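Local coordinates for protein amphiphysin (Drosophila melanogaster, PDB 1URU) that probably senses and binds curved membranes in endocytosis through its elongated, coiled-coil BAR domain, at residues D146-S151 / R172-E177. Numbering follows the deposited sequence.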
ATOM      1  N   ASP A 146      39.351 -18.982 -33.718  1.00 82.20           N
ATOM      2  CA  ASP A 146      40.561 -19.569 -33.129  1.00 82.77           C
ATOM      3  C   ASP A 146      40.569 -21.082 -33.403  1.00 83.38           C
ATOM      4  O   ASP A 146      41.627 -21.676 -33.591  1.00 83.57           O
ATOM      5  CB  ASP A 146      40.670 -19.285 -31.605  1.00 82.71           C
ATOM      6  CG  ASP A 146      41.414 -17.962 -31.275  1.00 82.90           C
ATOM      7  OD1 ASP A 146      42.363 -17.581 -32.003  1.00 83.62           O
ATOM      8  OD2 ASP A 146      41.131 -17.242 -30.288  1.00 82.33           O
ATOM      9  N   GLY A 147      39.384 -21.691 -33.456  1.00 84.01           N
ATOM     10  CA  GLY A 147      39.255 -23.113 -33.732  1.00 84.43           C
ATOM     11  C   GLY A 147      39.627 -23.481 -35.160  1.00 84.99           C
ATOM     12  O   GLY A 147      39.810 -24.662 -35.457  1.00 85.23           O
ATOM     13  N   GLN A 148      39.717 -22.477 -36.039  1.00 85.51           N
ATOM     14  CA  GLN A 148      40.134 -22.655 -37.437  1.00 85.73           C
ATOM     15  C   GLN A 148      41.548 -22.145 -37.711  1.00 86.28           C
ATOM     16  O   GLN A 148      42.151 -22.556 -38.698  1.00 85.87           O
ATOM     17  CB  GLN A 148      39.156 -21.959 -38.377  1.00 85.49           C
ATOM     18  CG  GLN A 148      37.841 -22.671 -38.472  1.00 85.46           C
ATOM     19  CD  GLN A 148      36.921 -22.034 -39.473  1.00 85.91           C
ATOM     20  OE1 GLN A 148      37.222 -22.011 -40.664  1.00 86.85           O
ATOM     21  NE2 GLN A 148      35.792 -21.516 -39.002  1.00 86.08           N
ATOM     22  N   ARG A 149      42.051 -21.246 -36.857  1.00 87.13           N
ATOM     23  CA  ARG A 149      43.452 -20.810 -36.885  1.00 88.07           C
ATOM     24  C   ARG A 149      44.341 -21.991 -36.523  1.00 88.68           C
ATOM     25  O   ARG A 149      45.285 -22.303 -37.235  1.00 89.05           O
ATOM     26  CB  ARG A 149      43.716 -19.669 -35.894  1.00 88.11           C
ATOM     27  CG  ARG A 149      43.606 -18.264 -36.490  1.00 89.49           C
ATOM     28  CD  ARG A 149      44.929 -17.472 -36.571  1.00 91.64           C
ATOM     29  NE  ARG A 149      45.159 -16.889 -37.908  1.00 92.97           N
ATOM     30  CZ  ARG A 149      46.360 -16.598 -38.440  1.00 93.66           C
ATOM     31  NH1 ARG A 149      47.495 -16.808 -37.765  1.00 93.94           N
ATOM     32  NH2 ARG A 149      46.423 -16.082 -39.667  1.00 93.71           N
ATOM     33  N   HIS A 150      44.035 -22.619 -35.389  1.00 89.46           N
ATOM     34  CA  HIS A 150      44.600 -23.921 -34.998  1.00 89.91           C
ATOM     35  C   HIS A 150      44.444 -24.954 -36.143  1.00 89.86           C
ATOM     36  O   HIS A 150      45.448 -25.396 -36.709  1.00 90.08           O
ATOM     37  CB  HIS A 150      43.962 -24.376 -33.650  1.00 90.17           C
ATOM     38  CG  HIS A 150      43.983 -25.860 -33.395  1.00 91.31           C
ATOM     39  ND1 HIS A 150      44.958 -26.705 -33.887  1.00 92.15           N
ATOM     40  CD2 HIS A 150      43.146 -26.641 -32.667  1.00 92.50           C
ATOM     41  CE1 HIS A 150      44.707 -27.943 -33.498  1.00 92.74           C
ATOM     42  NE2 HIS A 150      43.613 -27.932 -32.755  1.00 93.02           N
ATOM     43  N   SER A 151      43.202 -25.300 -36.499  1.00 89.68           N
ATOM     44  CA  SER A 151      42.911 -26.294 -37.555  1.00 89.44           C
ATOM     45  C   SER A 151      43.668 -26.056 -38.877  1.00 89.55           C
ATOM     46  O   SER A 151      44.077 -27.019 -39.533  1.00 89.60           O
ATOM     47  CB  SER A 151      41.395 -26.352 -37.825  1.00 89.36           C
ATOM     48  OG  SER A 151      41.094 -26.975 -39.062  1.00 88.98           O
ATOM     49  N   ARG A 172      41.171 -21.754 -46.401  1.00 79.95           N
ATOM     50  CA  ARG A 172      41.709 -20.424 -46.092  1.00 79.16           C
ATOM     51  C   ARG A 172      40.672 -19.326 -46.358  1.00 79.14           C
ATOM     52  O   ARG A 172      40.668 -18.321 -45.661  1.00 79.04           O
ATOM     53  CB  ARG A 172      42.969 -20.142 -46.933  1.00 78.86           C
ATOM     54  CG  ARG A 172      43.618 -18.757 -46.732  1.00 77.15           C
ATOM     55  CD  ARG A 172      44.543 -18.268 -47.871  1.00 74.18           C
ATOM     56  NE  ARG A 172      45.781 -19.043 -48.052  1.00 72.88           N
ATOM     57  CZ  ARG A 172      46.780 -19.190 -47.152  1.00 71.18           C
ATOM     58  NH1 ARG A 172      46.732 -18.642 -45.939  1.00 70.39           N
ATOM     59  NH2 ARG A 172      47.849 -19.919 -47.473  1.00 69.91           N
ATOM     60  N   GLU A 173      39.809 -19.506 -47.364  1.00 79.03           N
ATOM     61  CA  GLU A 173      38.739 -18.540 -47.642  1.00 79.06           C
ATOM     62  C   GLU A 173      37.717 -18.555 -46.518  1.00 78.57           C
ATOM     63  O   GLU A 173      37.062 -17.547 -46.245  1.00 78.32           O
ATOM     64  CB  GLU A 173      37.995 -18.871 -48.932  1.00 79.28           C
ATOM     65  CG  GLU A 173      38.839 -18.971 -50.196  1.00 81.03           C
ATOM     66  CD  GLU A 173      38.218 -19.929 -51.215  1.00 83.17           C
ATOM     67  OE1 GLU A 173      36.974 -20.153 -51.146  1.00 83.87           O
ATOM     68  OE2 GLU A 173      38.964 -20.461 -52.077  1.00 83.25           O
ATOM     69  N   GLN A 174      37.574 -19.726 -45.906  1.00 78.12           N
ATOM     70  CA  GLN A 174      36.611 -19.967 -44.837  1.00 77.94           C
ATOM     71  C   GLN A 174      37.091 -19.389 -43.497  1.00 77.26           C
ATOM     72  O   GLN A 174      36.284 -18.933 -42.683  1.00 77.62           O
ATOM     73  CB  GLN A 174      36.373 -21.474 -44.717  1.00 78.29           C
ATOM     74  CG  GLN A 174      34.954 -21.903 -44.322  1.00 79.10           C
ATOM     75  CD  GLN A 174      34.907 -23.366 -43.859  1.00 80.43           C
ATOM     76  OE1 GLN A 174      34.038 -23.747 -43.063  1.00 81.63           O
ATOM     77  NE2 GLN A 174      35.849 -24.181 -44.350  1.00 79.80           N
ATOM     78  N   LEU A 175      38.404 -19.422 -43.275  1.00 76.34           N
ATOM     79  CA  LEU A 175      39.044 -18.767 -42.131  1.00 75.33           C
ATOM     80  C   LEU A 175      38.871 -17.248 -42.197  1.00 74.62           C
ATOM     81  O   LEU A 175      38.595 -16.604 -41.187  1.00 75.15           O
ATOM     82  CB  LEU A 175      40.536 -19.106 -42.120  1.00 75.29           C
ATOM     83  CG  LEU A 175      41.461 -18.446 -41.099  1.00 75.09           C
ATOM     84  CD1 LEU A 175      41.296 -19.113 -39.739  1.00 75.34           C
ATOM     85  CD2 LEU A 175      42.901 -18.534 -41.563  1.00 74.48           C
ATOM     86  N   GLU A 176      39.027 -16.674 -43.382  1.00 73.28           N
ATOM     87  CA  GLU A 176      38.829 -15.245 -43.547  1.00 72.53           C
ATOM     88  C   GLU A 176      37.375 -14.868 -43.395  1.00 72.52           C
ATOM     89  O   GLU A 176      37.062 -13.700 -43.286  1.00 73.07           O
ATOM     90  CB  GLU A 176      39.320 -14.759 -44.915  1.00 72.24           C
ATOM     91  CG  GLU A 176      40.792 -15.034 -45.219  1.00 71.01           C
ATOM     92  CD  GLU A 176      41.752 -14.399 -44.227  1.00 69.11           C
ATOM     93  OE1 GLU A 176      41.373 -13.398 -43.565  1.00 67.17           O
ATOM     94  OE2 GLU A 176      42.888 -14.916 -44.118  1.00 66.36           O
ATOM     95  N   GLU A 177      36.475 -15.840 -43.442  1.00 72.50           N
ATOM     96  CA  GLU A 177      35.082 -15.571 -43.135  1.00 72.34           C
ATOM     97  C   GLU A 177      34.917 -15.418 -41.636  1.00 71.21           C
ATOM     98  O   GLU A 177      34.296 -14.477 -41.179  1.00 70.58           O
ATOM     99  CB  GLU A 177      34.157 -16.686 -43.628  1.00 72.93           C
ATOM    100  CG  GLU A 177      34.202 -16.967 -45.122  1.00 76.06           C
ATOM    101  CD  GLU A 177      33.817 -15.781 -46.000  1.00 80.44           C
ATOM    102  OE1 GLU A 177      33.342 -14.721 -45.479  1.00 81.99           O
ATOM    103  OE2 GLU A 177      33.991 -15.931 -47.239  1.00 83.24           O
TER
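In the coiled coil of the BAR domain, Q148 turns its amide oxygen toward the backbone of the facing helix, where OE1 stands 3.8 Å from Q174 O. Two oxygens at that separation cannot bond to each other. The neighbouring donor, L175 N, is 3.9 Å from Q148 OE1, which is too long for a hydrogen bond, so no hydrogen bond joins this amide to the facing segment. The contact pairs the C-terminal part of helix 92-156 with the first turns of helix 172-239. Its centre is about 40 Å from the centre of the chain, near one end of the elongated molecule. The short segments run antiparallel, with 153° between their directions and axes that approach to 9.6 Å.

L175 supplies the apolar part of the interface. With CG opposite the backbone N about CA-CB (chi1 174°), the branch reaches across the gap and lays CD1 over the Q148-R149 peptide link, 3.7 Å from Q148 C. The same methyl touches the aliphatic base of the glutamine, where Q148 CB is 3.8 Å from L175 CD1. One leucine methyl thus meets both peptide backbone and side chain, while F152, one turn after Q148 on helix 92-156, also touches L175. The glutamine reaches out differently: CG sits opposite the carbonyl carbon (chi1 -72°), and the chain then extends toward helix 172-239, touching A178 as well.

R149 CG lies 4.1 Å from L175 CD1, beyond which the arginine chain bends at chi2 and chi3. Its guanidinium forms no ion pair across these segments: R149 NH2 remains 5.8 Å from E176 OE2, consistent with a modest long-range attraction at most. The carboxylate of E176 is engaged within its own helix, where OE1 forms a salt bridge with NE of R179.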